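Local structure of response regulator receiver domain protein (CheY) (Rhodospirillum rubrum, 3HEB) at residues A17-K22 / V120-F125; N23-R26 / E32-A35; S41-L46 / I75-L80; A60-L65 / L134-M139; L80-P85 / G111-I116. The protein probably acts as a phosphorylation-dependent switch in two-component signalling, receiving a phosphoryl group on a conserved aspartate of its receiver domain. All blocks are in the same frame, centred on the assembly; numbering follows the deposited sequence.

Interaction 1 (A17-K22 / V120-F125); sequences ARLIEK and VNYENF
Leu19 pushes one methyl, CD2, over the faces of two aromatic rings at once. Over Phe125 it sits 3.6 Å from the ring centroid, 23° off the ring normal and displaced toward the rim, with Phe125 CD2 the nearest carbon to Leu19 CD2 at 3.4 Å. The second CH-pi contact is slacker: from Leu19 CD2 to the centroid of the Tyr122 ring is 4.2 Å, again over a face. With CG anti to the backbone N (chi1 170°), Leu19 extends across the gap to meet Phe125, whose CG is likewise anti to its backbone N. Ile20 adds a looser flank, its CG1 coming obliquely to Phe125 CZ at 4.4 Å. The contact joins helices 14-26 and 122-136, the first and last of the receiver fold, which pack side by side against the same face of the parallel sheet; Leu19 also rests on Ala126 and Ile129 of helix 122-136, and His16 meets the Phe125 ring edge-to-face. At the start of helix 122-136 Asn121 is the N-cap: its OD1 accepts from Glu123 N at 3.0 Å, with an N-H...O angle of 140°.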
# COMPACT_ATOMS: atom_id res chain seq x y z
N ALA A 17 -15.59 -0.36 -14.12
CA ALA A 17 -14.64 -1.35 -14.58
C ALA A 17 -13.97 -0.92 -15.88
O ALA A 17 -12.77 -1.12 -16.05
CB ALA A 17 -15.33 -2.70 -14.78
N ARG A 18 -14.73 -0.32 -16.79
CA ARG A 18 -14.17 0.13 -18.05
C ARG A 18 -13.37 1.41 -17.89
O ARG A 18 -12.45 1.68 -18.65
CB ARG A 18 -15.29 0.30 -19.10
CG ARG A 18 -15.92 -1.03 -19.56
CD ARG A 18 -17.05 -0.80 -20.57
NE ARG A 18 -17.77 -2.03 -20.89
CZ ARG A 18 -17.24 -3.08 -21.51
NH1 ARG A 18 -15.96 -3.05 -21.89
NH2 ARG A 18 -17.96 -4.16 -21.76
N LEU A 19 -13.71 2.21 -16.88
CA LEU A 19 -12.97 3.45 -16.63
C LEU A 19 -11.61 3.13 -15.98
O LEU A 19 -10.59 3.74 -16.32
CB LEU A 19 -13.76 4.37 -15.70
CG LEU A 19 -12.97 5.57 -15.19
CD1 LEU A 19 -12.70 6.53 -16.35
CD2 LEU A 19 -13.76 6.27 -14.10
N ILE A 20 -11.62 2.18 -15.06
CA ILE A 20 -10.43 1.75 -14.35
C ILE A 20 -9.43 1.15 -15.32
O ILE A 20 -8.25 1.51 -15.33
CB ILE A 20 -10.79 0.68 -13.29
CG1 ILE A 20 -11.69 1.28 -12.21
CG2 ILE A 20 -9.52 0.13 -12.65
CD1 ILE A 20 -12.26 0.26 -11.24
N GLU A 21 -9.91 0.25 -16.16
CA GLU A 21 -9.08 -0.44 -17.13
C GLU A 21 -8.41 0.48 -18.14
O GLU A 21 -7.23 0.33 -18.41
CB GLU A 21 -9.92 -1.46 -17.89
CG GLU A 21 -9.16 -2.25 -18.95
CD GLU A 21 -10.06 -2.82 -20.05
OE1 GLU A 21 -11.17 -3.33 -19.75
OE2 GLU A 21 -9.66 -2.76 -21.24
N LYS A 22 -9.15 1.43 -18.71
CA LYS A 22 -8.55 2.29 -19.71
C LYS A 22 -7.60 3.30 -19.11
O LYS A 22 -6.67 3.75 -19.77
CB LYS A 22 -9.62 3.01 -20.53
CG LYS A 22 -10.47 3.99 -19.77
CD LYS A 22 -11.55 4.60 -20.68
CE LYS A 22 -10.93 5.16 -21.96
NZ LYS A 22 -9.77 6.04 -21.66
N VAL A 120 -15.75 11.12 -6.49
CA VAL A 120 -17.08 11.32 -7.03
C VAL A 120 -16.99 11.84 -8.45
O VAL A 120 -17.61 11.30 -9.36
CB VAL A 120 -17.89 12.31 -6.19
CG1 VAL A 120 -19.21 12.62 -6.88
CG2 VAL A 120 -18.15 11.73 -4.80
N ASN A 121 -16.20 12.90 -8.63
CA ASN A 121 -16.03 13.49 -9.95
C ASN A 121 -15.37 12.49 -10.91
O ASN A 121 -14.26 12.01 -10.65
CB ASN A 121 -15.18 14.75 -9.86
CG ASN A 121 -15.22 15.55 -11.14
OD1 ASN A 121 -15.08 15.01 -12.23
ND2 ASN A 121 -15.42 16.85 -11.02
N TYR A 122 -16.06 12.21 -12.01
CA TYR A 122 -15.59 11.27 -13.03
C TYR A 122 -14.16 11.49 -13.48
O TYR A 122 -13.39 10.54 -13.60
CB TYR A 122 -16.50 11.33 -14.26
CG TYR A 122 -16.67 9.99 -14.92
CD1 TYR A 122 -17.25 8.94 -14.22
CD2 TYR A 122 -16.26 9.77 -16.24
CE1 TYR A 122 -17.43 7.70 -14.80
CE2 TYR A 122 -16.43 8.52 -16.84
CZ TYR A 122 -17.02 7.50 -16.11
OH TYR A 122 -17.24 6.27 -16.69
N GLU A 123 -13.82 12.75 -13.74
CA GLU A 123 -12.47 13.10 -14.17
C GLU A 123 -11.46 12.87 -13.05
O GLU A 123 -10.37 12.34 -13.28
CB GLU A 123 -12.42 14.56 -14.64
CG GLU A 123 -13.54 14.94 -15.60
CD GLU A 123 -13.22 16.19 -16.42
OE1 GLU A 123 -14.10 16.64 -17.20
OE2 GLU A 123 -12.09 16.71 -16.30
N ASN A 124 -11.80 13.26 -11.83
CA ASN A 124 -10.89 13.05 -10.71
C ASN A 124 -10.74 11.56 -10.53
O ASN A 124 -9.66 11.07 -10.19
CB ASN A 124 -11.43 13.67 -9.43
CG ASN A 124 -11.55 15.17 -9.52
OD1 ASN A 124 -10.84 15.81 -10.30
ND2 ASN A 124 -12.43 15.75 -8.70
N PHE A 125 -11.82 10.84 -10.78
CA PHE A 125 -11.83 9.40 -10.66
C PHE A 125 -10.86 8.80 -11.67
O PHE A 125 -10.01 7.98 -11.32
CB PHE A 125 -13.26 8.89 -10.91
CG PHE A 125 -13.44 7.41 -10.69
CD1 PHE A 125 -12.40 6.62 -10.23
CD2 PHE A 125 -14.68 6.82 -10.92
CE1 PHE A 125 -12.57 5.26 -10.03
CE2 PHE A 125 -14.86 5.45 -10.73
CZ PHE A 125 -13.80 4.67 -10.27

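Interaction 2 (N23-R26 / E32-A35)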
# COMPACT_ATOMS: atom_id res chain seq x y z
N ASN A 23 -7.82 3.67 -17.85
CA ASN A 23 -6.93 4.63 -17.25
C ASN A 23 -5.65 3.98 -16.77
O ASN A 23 -4.63 4.64 -16.60
CB ASN A 23 -7.65 5.38 -16.14
CG ASN A 23 -8.52 6.49 -16.69
OD1 ASN A 23 -8.01 7.53 -17.11
ND2 ASN A 23 -9.83 6.27 -16.71
N ILE A 24 -5.69 2.66 -16.58
CA ILE A 24 -4.50 1.96 -16.18
C ILE A 24 -3.60 1.91 -17.42
O ILE A 24 -2.38 2.04 -17.32
CB ILE A 24 -4.81 0.52 -15.71
CG1 ILE A 24 -5.57 0.56 -14.38
CG2 ILE A 24 -3.53 -0.28 -15.57
CD1 ILE A 24 -4.82 1.26 -13.28
N ARG A 25 -4.23 1.72 -18.58
CA ARG A 25 -3.50 1.66 -19.84
C ARG A 25 -3.01 3.06 -20.13
O ARG A 25 -1.91 3.24 -20.64
CB ARG A 25 -4.40 1.22 -20.99
CG ARG A 25 -5.08 -0.11 -20.78
CD ARG A 25 -4.10 -1.13 -20.23
NE ARG A 25 -4.67 -2.47 -20.21
CZ ARG A 25 -4.07 -3.52 -19.66
NH1 ARG A 25 -2.89 -3.39 -19.07
NH2 ARG A 25 -4.64 -4.72 -19.74
N ARG A 26 -3.83 4.04 -19.79
CA ARG A 26 -3.50 5.44 -20.01
C ARG A 26 -2.18 5.76 -19.32
O ARG A 26 -1.40 6.58 -19.79
CB ARG A 26 -4.60 6.33 -19.45
CG ARG A 26 -4.88 7.61 -20.24
CD ARG A 26 -5.92 8.46 -19.51
NE ARG A 26 -6.58 9.44 -20.37
CZ ARG A 26 -7.36 9.13 -21.40
NH1 ARG A 26 -7.59 7.86 -21.71
NH2 ARG A 26 -7.92 10.10 -22.12
N GLU A 32 -1.28 -7.75 -17.79
CA GLU A 32 -2.50 -8.51 -17.98
C GLU A 32 -3.46 -8.13 -16.86
O GLU A 32 -3.07 -8.03 -15.70
CB GLU A 32 -2.22 -10.01 -17.92
CG GLU A 32 -1.36 -10.42 -16.71
CD GLU A 32 0.15 -10.50 -17.02
OE1 GLU A 32 0.59 -11.54 -17.58
OE2 GLU A 32 0.89 -9.53 -16.71
N ILE A 33 -4.72 -7.90 -17.22
CA ILE A 33 -5.74 -7.57 -16.24
C ILE A 33 -6.86 -8.57 -16.42
O ILE A 33 -7.44 -8.66 -17.50
CB ILE A 33 -6.34 -6.18 -16.48
CG1 ILE A 33 -5.32 -5.10 -16.13
CG2 ILE A 33 -7.61 -6.02 -15.65
CD1 ILE A 33 -5.76 -3.71 -16.55
N ILE A 34 -7.14 -9.34 -15.37
CA ILE A 34 -8.22 -10.31 -15.42
C ILE A 34 -9.32 -9.74 -14.52
O ILE A 34 -9.12 -9.51 -13.33
CB ILE A 34 -7.75 -11.71 -14.97
CG1 ILE A 34 -8.91 -12.70 -15.08
CG2 ILE A 34 -7.24 -11.68 -13.56
CD1 ILE A 34 -8.50 -14.14 -14.95
N ALA A 35 -10.48 -9.48 -15.13
CA ALA A 35 -11.62 -8.88 -14.44
C ALA A 35 -12.72 -9.84 -14.00
O ALA A 35 -13.04 -10.81 -14.69
CB ALA A 35 -12.23 -7.80 -15.33
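The terminal methyl of Ile33 is set over the centre of the flat guanidinium of Arg25, with Ile33 CD1 3.5 Å from both Arg25 CZ and Arg25 NH2. The two side chains approach from opposite directions, the isoleucine end-on and the guanidinium turned so that a face, not an N-H, receives it. One bond back along the same branch, Ile33 CG1 lies 3.7 Å from Arg25 NH2. Beside this pair Ile24 CG2 touches Ile33 CD1 at 4.2 Å, so the one methyl is met by residues adjacent on the helix. The bend of Arg25 at chi2 (-45°) swings its long chain round toward the strand. One shell out, Arg25 NH1 donates to the backbone oxygens of Val29 and Asn31 in the connecting loop, which holds the group in place over the isoleucine. An alanine here would remove both these bonds and the lid over Ile33, and is likely to leave the loop carbonyls without their donor and the methyl less covered. The contact lies within the beta-alpha-beta unit of strand 6-10, helix 14-26 and strand 33-36, where Ile33 also packs on Ile7; Ile24 in addition touches Ile129 of helix 122-136. Because the guanidinium meets the methyl through a face, its cationic N-H groups remain available to the loop oxygens, and apolar packing and hydrogen bonding need not compete.

Interaction 3 (S41-L46 / I75-L80)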
# COMPACT_ATOMS: atom_id res chain seq x y z
N SER A 41 -16.65 -15.84 -8.57
CA SER A 41 -15.70 -16.19 -9.60
C SER A 41 -14.33 -15.66 -9.25
O SER A 41 -13.32 -16.30 -9.54
CB SER A 41 -16.15 -15.62 -10.95
OG SER A 41 -16.40 -14.23 -10.85
N ALA A 42 -14.29 -14.49 -8.61
CA ALA A 42 -13.03 -13.88 -8.20
C ALA A 42 -12.32 -14.77 -7.18
O ALA A 42 -11.12 -15.00 -7.28
CB ALA A 42 -13.27 -12.49 -7.63
N LEU A 43 -13.07 -15.27 -6.20
CA LEU A 43 -12.49 -16.15 -5.20
C LEU A 43 -12.12 -17.48 -5.86
O LEU A 43 -11.14 -18.13 -5.47
CB LEU A 43 -13.47 -16.39 -4.05
CG LEU A 43 -13.74 -15.21 -3.11
CD1 LEU A 43 -14.88 -15.57 -2.16
CD2 LEU A 43 -12.48 -14.87 -2.33
N ASN A 44 -12.91 -17.89 -6.85
CA ASN A 44 -12.64 -19.13 -7.57
C ASN A 44 -11.24 -19.11 -8.19
O ASN A 44 -10.45 -20.04 -8.03
CB ASN A 44 -13.66 -19.34 -8.68
CG ASN A 44 -13.23 -20.40 -9.66
OD1 ASN A 44 -13.10 -21.57 -9.31
ND2 ASN A 44 -12.97 -19.99 -10.91
N TYR A 45 -10.95 -18.03 -8.90
CA TYR A 45 -9.67 -17.84 -9.57
C TYR A 45 -8.51 -17.80 -8.57
O TYR A 45 -7.47 -18.43 -8.77
CB TYR A 45 -9.70 -16.53 -10.36
CG TYR A 45 -8.34 -16.10 -10.88
CD1 TYR A 45 -7.72 -16.80 -11.92
CD2 TYR A 45 -7.66 -15.02 -10.30
CE1 TYR A 45 -6.46 -16.44 -12.38
CE2 TYR A 45 -6.39 -14.65 -10.75
CZ TYR A 45 -5.79 -15.37 -11.79
OH TYR A 45 -4.53 -15.03 -12.23
N LEU A 46 -8.70 -17.05 -7.50
CA LEU A 46 -7.70 -16.87 -6.46
C LEU A 46 -7.42 -18.10 -5.60
O LEU A 46 -6.27 -18.35 -5.22
CB LEU A 46 -8.11 -15.71 -5.56
CG LEU A 46 -7.43 -14.34 -5.66
CD1 LEU A 46 -6.82 -14.13 -7.04
CD2 LEU A 46 -8.46 -13.26 -5.32
N ILE A 75 -15.10 -7.00 1.65
CA ILE A 75 -14.33 -7.10 2.88
C ILE A 75 -14.01 -8.56 3.18
O ILE A 75 -12.91 -8.89 3.60
CB ILE A 75 -15.06 -6.45 4.08
CG1 ILE A 75 -14.83 -4.94 4.05
CG2 ILE A 75 -14.55 -7.02 5.40
CD1 ILE A 75 -15.47 -4.19 5.20
N ASP A 76 -14.98 -9.44 2.95
CA ASP A 76 -14.73 -10.85 3.21
C ASP A 76 -13.76 -11.47 2.21
O ASP A 76 -13.06 -12.43 2.54
CB ASP A 76 -16.06 -11.60 3.24
CG ASP A 76 -16.88 -11.23 4.45
OD1 ASP A 76 -16.35 -11.34 5.57
OD2 ASP A 76 -18.05 -10.82 4.30
N ILE A 77 -13.69 -10.91 1.01
CA ILE A 77 -12.74 -11.41 0.02
C ILE A 77 -11.36 -11.05 0.58
O ILE A 77 -10.44 -11.87 0.57
CB ILE A 77 -12.94 -10.73 -1.37
CG1 ILE A 77 -14.29 -11.16 -1.97
CG2 ILE A 77 -11.80 -11.10 -2.29
CD1 ILE A 77 -14.57 -10.60 -3.35
N LEU A 78 -11.24 -9.82 1.08
CA LEU A 78 -10.01 -9.29 1.67
C LEU A 78 -9.56 -10.18 2.83
O LEU A 78 -8.39 -10.54 2.92
CB LEU A 78 -10.26 -7.87 2.20
CG LEU A 78 -9.13 -6.88 2.50
CD1 LEU A 78 -9.67 -5.85 3.48
CD2 LEU A 78 -7.92 -7.55 3.10
N LYS A 79 -10.50 -10.50 3.71
CA LYS A 79 -10.20 -11.33 4.87
C LYS A 79 -9.64 -12.68 4.45
O LYS A 79 -8.66 -13.16 5.02
CB LYS A 79 -11.45 -11.54 5.73
CG LYS A 79 -11.25 -12.53 6.87
CD LYS A 79 -12.41 -12.53 7.86
CE LYS A 79 -12.38 -11.29 8.75
NZ LYS A 79 -13.47 -11.24 9.78
N LEU A 80 -10.25 -13.28 3.44
CA LEU A 80 -9.83 -14.59 2.94
C LEU A 80 -8.47 -14.56 2.26
O LEU A 80 -7.68 -15.49 2.40
CB LEU A 80 -10.87 -15.14 1.96
CG LEU A 80 -12.27 -15.41 2.52
CD1 LEU A 80 -13.13 -16.02 1.42
CD2 LEU A 80 -12.19 -16.37 3.71
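Ile77 and Leu80, which receive Leu43 from the facing helix, ride on a regular turn whose shortest backbone bond, Lys79 N to Ile75 O, measures 2.9 Å; no polar bond crosses to segment 41-46. The meeting is purely aliphatic and is carried on one side by the two methyls of Leu43. Its CD2 reaches Ile77 CG2 at 3.8 Å and lies 4.1 Å from Ile77 CG1, so that it rests against both branches of the isoleucine near their root. Leu80, one turn further on, supplies a single methyl: Leu80 CD1 is 4.0 Å from Leu43 CD2 and equally far from Leu43 CD1, lying across the fork of the branched end. The two leucine side chains cross at about a right angle. Ile77 presents CG2 to Leu43 by holding that branch anti to the backbone N. Burial grades along the contact: Ile77 is buried and packs on Leu65 of the central strand and on Leu69 of a loop, whereas Leu80 lies at the exposed end and packs also on Phe47. On helix 39-47, Ala42 packs on Phe36 of strand 33-36. Helices 39-47 and 74-83 thus lie together on the side of the sheet away from helices 14-26 and 122-136, giving the three-layered alpha/beta/alpha sandwich of the CheY-like receiver fold, with helices on both faces of the parallel sheet.

Interaction 4 (A60-L65 / L134-M139); sequences AQLVLL and LFFSVM
The central strand 61-65 of the receiver sheet meets the end of the last helix, 122-136, where Leu62 lies against Phe136 and Met139. The leucine carries the contact with both methyls. Leu62 CD2 approaches Phe136 CD1 at 3.8 Å, obliquely to the ring, while Leu62 CB is 4.0 Å from Phe136 CE1; the two side chains slide past each other in opposite directions. The other branch turns to Met139, modelled as selenomethionine, whose terminal CE comes to 4.2 Å from Leu62 CD1, the chains crossing at about a right angle. Phe136 has CG anti to the backbone N (chi1 168°), which extends the ring from the helix toward the strand; the ring also packs on the loop residues Val5 and Asn31. In the parallel sheet, in order 2-1-3-4-5, strand 61-65 is the middle one, hydrogen-bonded to strand 6-10 on one side and paired through Val63 with Val93 on the other; it leads into Asp66, the predicted phosphorylation site, from its end remote from Leu62. The chain beyond Phe136 is tied back on itself: Phe135 O accepts from both Val138 N (2.8 Å) and Met139 N (2.9 Å), and Ser137 OG donates to Leu134 O at 2.6 Å. This turn delivers Met139 to the strand. The same segment also borders the second subunit: Phe135 stacks on Phe135 of that chain, and Met139, besides meeting Leu62, packs on its Val114.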
# COMPACT_ATOMS: atom_id res chain seq x y z
N ALA A 60 2.42 -13.42 -8.77
CA ALA A 60 2.73 -12.04 -8.49
C ALA A 60 1.51 -11.31 -9.02
O ALA A 60 1.37 -11.15 -10.23
CB ALA A 60 3.99 -11.60 -9.24
N GLN A 61 0.64 -10.88 -8.12
CA GLN A 61 -0.59 -10.21 -8.52
C GLN A 61 -1.03 -9.08 -7.58
O GLN A 61 -0.83 -9.16 -6.37
CB GLN A 61 -1.71 -11.25 -8.59
CG GLN A 61 -1.73 -12.12 -7.34
CD GLN A 61 -2.71 -13.25 -7.41
OE1 GLN A 61 -3.17 -13.63 -8.48
NE2 GLN A 61 -3.03 -13.82 -6.25
N LEU A 62 -1.62 -8.04 -8.16
CA LEU A 62 -2.13 -6.91 -7.39
C LEU A 62 -3.64 -7.02 -7.56
O LEU A 62 -4.12 -7.30 -8.66
CB LEU A 62 -1.65 -5.57 -7.96
CG LEU A 62 -2.36 -4.34 -7.37
CD1 LEU A 62 -1.50 -3.72 -6.28
CD2 LEU A 62 -2.63 -3.32 -8.43
N VAL A 63 -4.40 -6.81 -6.49
CA VAL A 63 -5.84 -6.91 -6.60
C VAL A 63 -6.58 -5.61 -6.29
O VAL A 63 -6.38 -4.99 -5.24
CB VAL A 63 -6.40 -8.03 -5.70
CG1 VAL A 63 -5.77 -9.36 -6.07
CG2 VAL A 63 -6.11 -7.72 -4.26
N LEU A 64 -7.42 -5.20 -7.24
CA LEU A 64 -8.26 -4.02 -7.08
C LEU A 64 -9.58 -4.58 -6.61
O LEU A 64 -10.17 -5.43 -7.27
CB LEU A 64 -8.46 -3.30 -8.41
CG LEU A 64 -7.44 -2.20 -8.67
CD1 LEU A 64 -7.54 -1.16 -7.55
CD2 LEU A 64 -6.04 -2.81 -8.73
N LEU A 65 -10.06 -4.11 -5.47
CA LEU A 65 -11.30 -4.63 -4.93
C LEU A 65 -12.30 -3.58 -4.50
O LEU A 65 -11.98 -2.66 -3.73
CB LEU A 65 -10.97 -5.56 -3.75
CG LEU A 65 -12.10 -6.25 -2.96
CD1 LEU A 65 -12.81 -7.28 -3.83
CD2 LEU A 65 -11.50 -6.92 -1.73
N LEU A 134 0.47 4.59 -12.39
CA LEU A 134 1.83 5.09 -12.36
C LEU A 134 2.58 4.56 -11.14
O LEU A 134 3.72 4.16 -11.25
CB LEU A 134 1.83 6.63 -12.33
CG LEU A 134 1.43 7.26 -13.67
CD1 LEU A 134 1.30 8.77 -13.52
CD2 LEU A 134 2.49 6.90 -14.72
N PHE A 135 1.91 4.58 -9.99
CA PHE A 135 2.50 4.10 -8.74
C PHE A 135 2.78 2.60 -8.83
O PHE A 135 3.82 2.13 -8.38
CB PHE A 135 1.54 4.36 -7.58
CG PHE A 135 2.16 4.19 -6.24
CD1 PHE A 135 3.23 4.99 -5.84
CD2 PHE A 135 1.66 3.24 -5.35
CE1 PHE A 135 3.80 4.84 -4.57
CE2 PHE A 135 2.22 3.09 -4.09
CZ PHE A 135 3.29 3.89 -3.70
N PHE A 136 1.84 1.87 -9.40
CA PHE A 136 1.97 0.44 -9.58
C PHE A 136 3.29 0.13 -10.28
O PHE A 136 4.03 -0.77 -9.89
CB PHE A 136 0.81 -0.08 -10.43
CG PHE A 136 0.99 -1.48 -10.92
CD1 PHE A 136 0.71 -2.57 -10.09
CD2 PHE A 136 1.47 -1.73 -12.21
CE1 PHE A 136 0.90 -3.87 -10.53
CE2 PHE A 136 1.67 -3.04 -12.67
CZ PHE A 136 1.38 -4.11 -11.82
N SER A 137 3.58 0.88 -11.33
CA SER A 137 4.80 0.65 -12.10
C SER A 137 6.05 1.07 -11.34
O SER A 137 7.16 0.80 -11.79
CB SER A 137 4.72 1.41 -13.42
OG SER A 137 4.75 2.80 -13.19
N VAL A 138 5.86 1.71 -10.20
CA VAL A 138 6.98 2.17 -9.37
C VAL A 138 7.25 1.26 -8.17
O VAL A 138 8.38 1.19 -7.68
CB VAL A 138 6.70 3.61 -8.87
CG1 VAL A 138 7.47 3.90 -7.60
CG2 VAL A 138 7.07 4.62 -9.95
N MSE A 139 6.21 0.56 -7.71
CA MSE A 139 6.31 -0.33 -6.56
C MSE A 139 6.72 -1.75 -6.90
O MSE A 139 6.68 -2.16 -8.06
CB MSE A 139 4.95 -0.38 -5.82
CG MSE A 139 3.81 -1.05 -6.58
SE MSE A 139 2.20 -0.94 -5.73
CE MSE A 139 2.21 -2.46 -4.84

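Interaction 5 (L80-P85 / G111-I116)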
# COMPACT_ATOMS: atom_id res chain seq x y z
N LEU A 80 -10.25 -13.28 3.44
CA LEU A 80 -9.83 -14.59 2.94
C LEU A 80 -8.47 -14.56 2.26
O LEU A 80 -7.68 -15.49 2.40
CB LEU A 80 -10.87 -15.14 1.96
CG LEU A 80 -12.27 -15.41 2.52
CD1 LEU A 80 -13.13 -16.02 1.42
CD2 LEU A 80 -12.19 -16.37 3.71
N VAL A 81 -8.21 -13.49 1.51
CA VAL A 81 -6.96 -13.32 0.78
C VAL A 81 -5.77 -13.11 1.72
O VAL A 81 -4.70 -13.67 1.49
CB VAL A 81 -7.02 -12.09 -0.17
CG1 VAL A 81 -5.64 -11.85 -0.79
CG2 VAL A 81 -8.06 -12.33 -1.25
N LYS A 82 -5.99 -12.32 2.76
CA LYS A 82 -4.94 -12.00 3.73
C LYS A 82 -4.70 -13.02 4.82
O LYS A 82 -3.77 -12.87 5.62
CB LYS A 82 -5.21 -10.62 4.36
CG LYS A 82 -4.98 -9.44 3.42
CD LYS A 82 -3.54 -9.41 2.89
CE LYS A 82 -3.36 -8.33 1.84
NZ LYS A 82 -1.98 -8.33 1.27
N GLU A 83 -5.52 -14.07 4.85
CA GLU A 83 -5.37 -15.13 5.85
C GLU A 83 -4.70 -16.38 5.27
O GLU A 83 -3.97 -17.07 5.98
CB GLU A 83 -6.73 -15.48 6.45
CG GLU A 83 -7.03 -14.78 7.76
CD GLU A 83 -8.51 -14.63 8.04
OE1 GLU A 83 -9.26 -15.61 7.88
OE2 GLU A 83 -8.93 -13.51 8.41
N ASN A 84 -4.93 -16.65 4.00
CA ASN A 84 -4.35 -17.80 3.32
C ASN A 84 -2.93 -17.55 2.80
O ASN A 84 -2.67 -16.57 2.11
CB ASN A 84 -5.27 -18.22 2.17
CG ASN A 84 -4.61 -19.19 1.20
OD1 ASN A 84 -3.71 -18.82 0.45
ND2 ASN A 84 -5.06 -20.44 1.21
N PRO A 85 -2.00 -18.46 3.12
CA PRO A 85 -0.58 -18.42 2.74
C PRO A 85 -0.20 -18.08 1.29
O PRO A 85 0.77 -17.36 1.06
CB PRO A 85 -0.09 -19.81 3.13
CG PRO A 85 -0.90 -20.11 4.35
CD PRO A 85 -2.28 -19.65 3.94
N GLY A 111 -6.06 -6.22 6.72
CA GLY A 111 -4.87 -6.42 5.90
C GLY A 111 -4.73 -5.73 4.55
O GLY A 111 -3.78 -6.01 3.81
N ALA A 112 -5.65 -4.84 4.20
CA ALA A 112 -5.56 -4.15 2.92
C ALA A 112 -4.28 -3.32 2.89
O ALA A 112 -3.92 -2.67 3.87
CB ALA A 112 -6.76 -3.24 2.72
N ASN A 113 -3.58 -3.36 1.76
CA ASN A 113 -2.34 -2.60 1.61
C ASN A 113 -2.62 -1.12 1.43
O ASN A 113 -1.88 -0.27 1.93
CB ASN A 113 -1.54 -3.10 0.41
CG ASN A 113 -1.02 -4.51 0.59
OD1 ASN A 113 0.16 -4.73 0.93
ND2 ASN A 113 -1.89 -5.49 0.39
N VAL A 114 -3.68 -0.83 0.70
CA VAL A 114 -4.08 0.54 0.38
C VAL A 114 -5.60 0.61 0.23
O VAL A 114 -6.25 -0.36 -0.18
CB VAL A 114 -3.44 1.01 -0.94
CG1 VAL A 114 -3.90 2.43 -1.28
CG2 VAL A 114 -1.92 0.94 -0.83
N TYR A 115 -6.15 1.76 0.58
CA TYR A 115 -7.58 2.00 0.47
C TYR A 115 -7.76 3.32 -0.27
O TYR A 115 -7.18 4.35 0.09
CB TYR A 115 -8.22 2.08 1.85
CG TYR A 115 -9.72 2.22 1.81
CD1 TYR A 115 -10.55 1.20 2.27
CD2 TYR A 115 -10.33 3.39 1.32
CE1 TYR A 115 -11.92 1.33 2.26
CE2 TYR A 115 -11.70 3.52 1.31
CZ TYR A 115 -12.50 2.49 1.79
OH TYR A 115 -13.87 2.63 1.80
N ILE A 116 -8.55 3.27 -1.33
CA ILE A 116 -8.82 4.46 -2.13
C ILE A 116 -10.32 4.63 -2.28
O ILE A 116 -10.99 3.73 -2.78
CB ILE A 116 -8.23 4.34 -3.55
CG1 ILE A 116 -6.71 4.19 -3.47
CG2 ILE A 116 -8.62 5.58 -4.37
CD1 ILE A 116 -6.04 4.01 -4.83
O HOH W 1 -1.11 -6.92 3.56
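Lys82 lays its aliphatic chain along the backbone of Gly111, and the tight part of the contact is there: Lys82 CE lies 3.1 Å from Gly111 O, and Lys82 CD 3.5 Å from the same oxygen. A beta carbon on Gly111 would fall 2.7 Å from Lys82 CG and be jammed against the preceding carbonyl oxygen as well. The glycine, with phi 109°, closes a Schellman motif after helix 101-109, and its lack of a side chain lets the lysine pass close by. The bend at chi2 (-59°) folds the chain over this turn before it straightens toward NZ. Beyond CE the contact becomes looser and is completed by solvent. A water accepts from Lys82 NZ at 2.8 Å and donates to Gly111 O, also at 2.8 Å, bridging a separation of 3.9 Å between Lys82 NZ and Gly111 O. The ammonium also donates outside the two segments, to the backbone oxygens of Arg88 and Ser90, the latter its strongest partner, and the side chain of Asn113 lies next to it. A methionine in place of the lysine would lack the ammonium and would probably leave the Arg88 and Ser90 carbonyls and the bridging water without their donor. Lys82 also touches Val92 of strand 92-96. The contact thus lies where the C-terminal part of helix 74-83 passes the turn between helix 101-109 and strand 114-117, outermost in this chain's sheet, which pairs with strand 92-96 and whose Tyr115 makes backbone bonds to the second subunit.

In the fold
From the N terminus, helix 14-26 enters interaction 1, whose partner on helix 122-136 lies 98 residues further on, so that most of the domain falls within its loop. Interaction 2 closes a short loop inside it, completing the first crossover unit. Interaction 3 follows in series, joining helices 39-47 and 74-83 on the far side of the chain's centre; interaction 5 follows in turn, sharing Leu80, and ties helix 74-83 to the turn before strand 114-117. Interaction 4 crosses both interaction 1 and interaction 3 along the chain and encloses interaction 5. It links the middle strand to the last helix, and through Leu65 and Gln61 segment 60-65 also touches the residues of interaction 3.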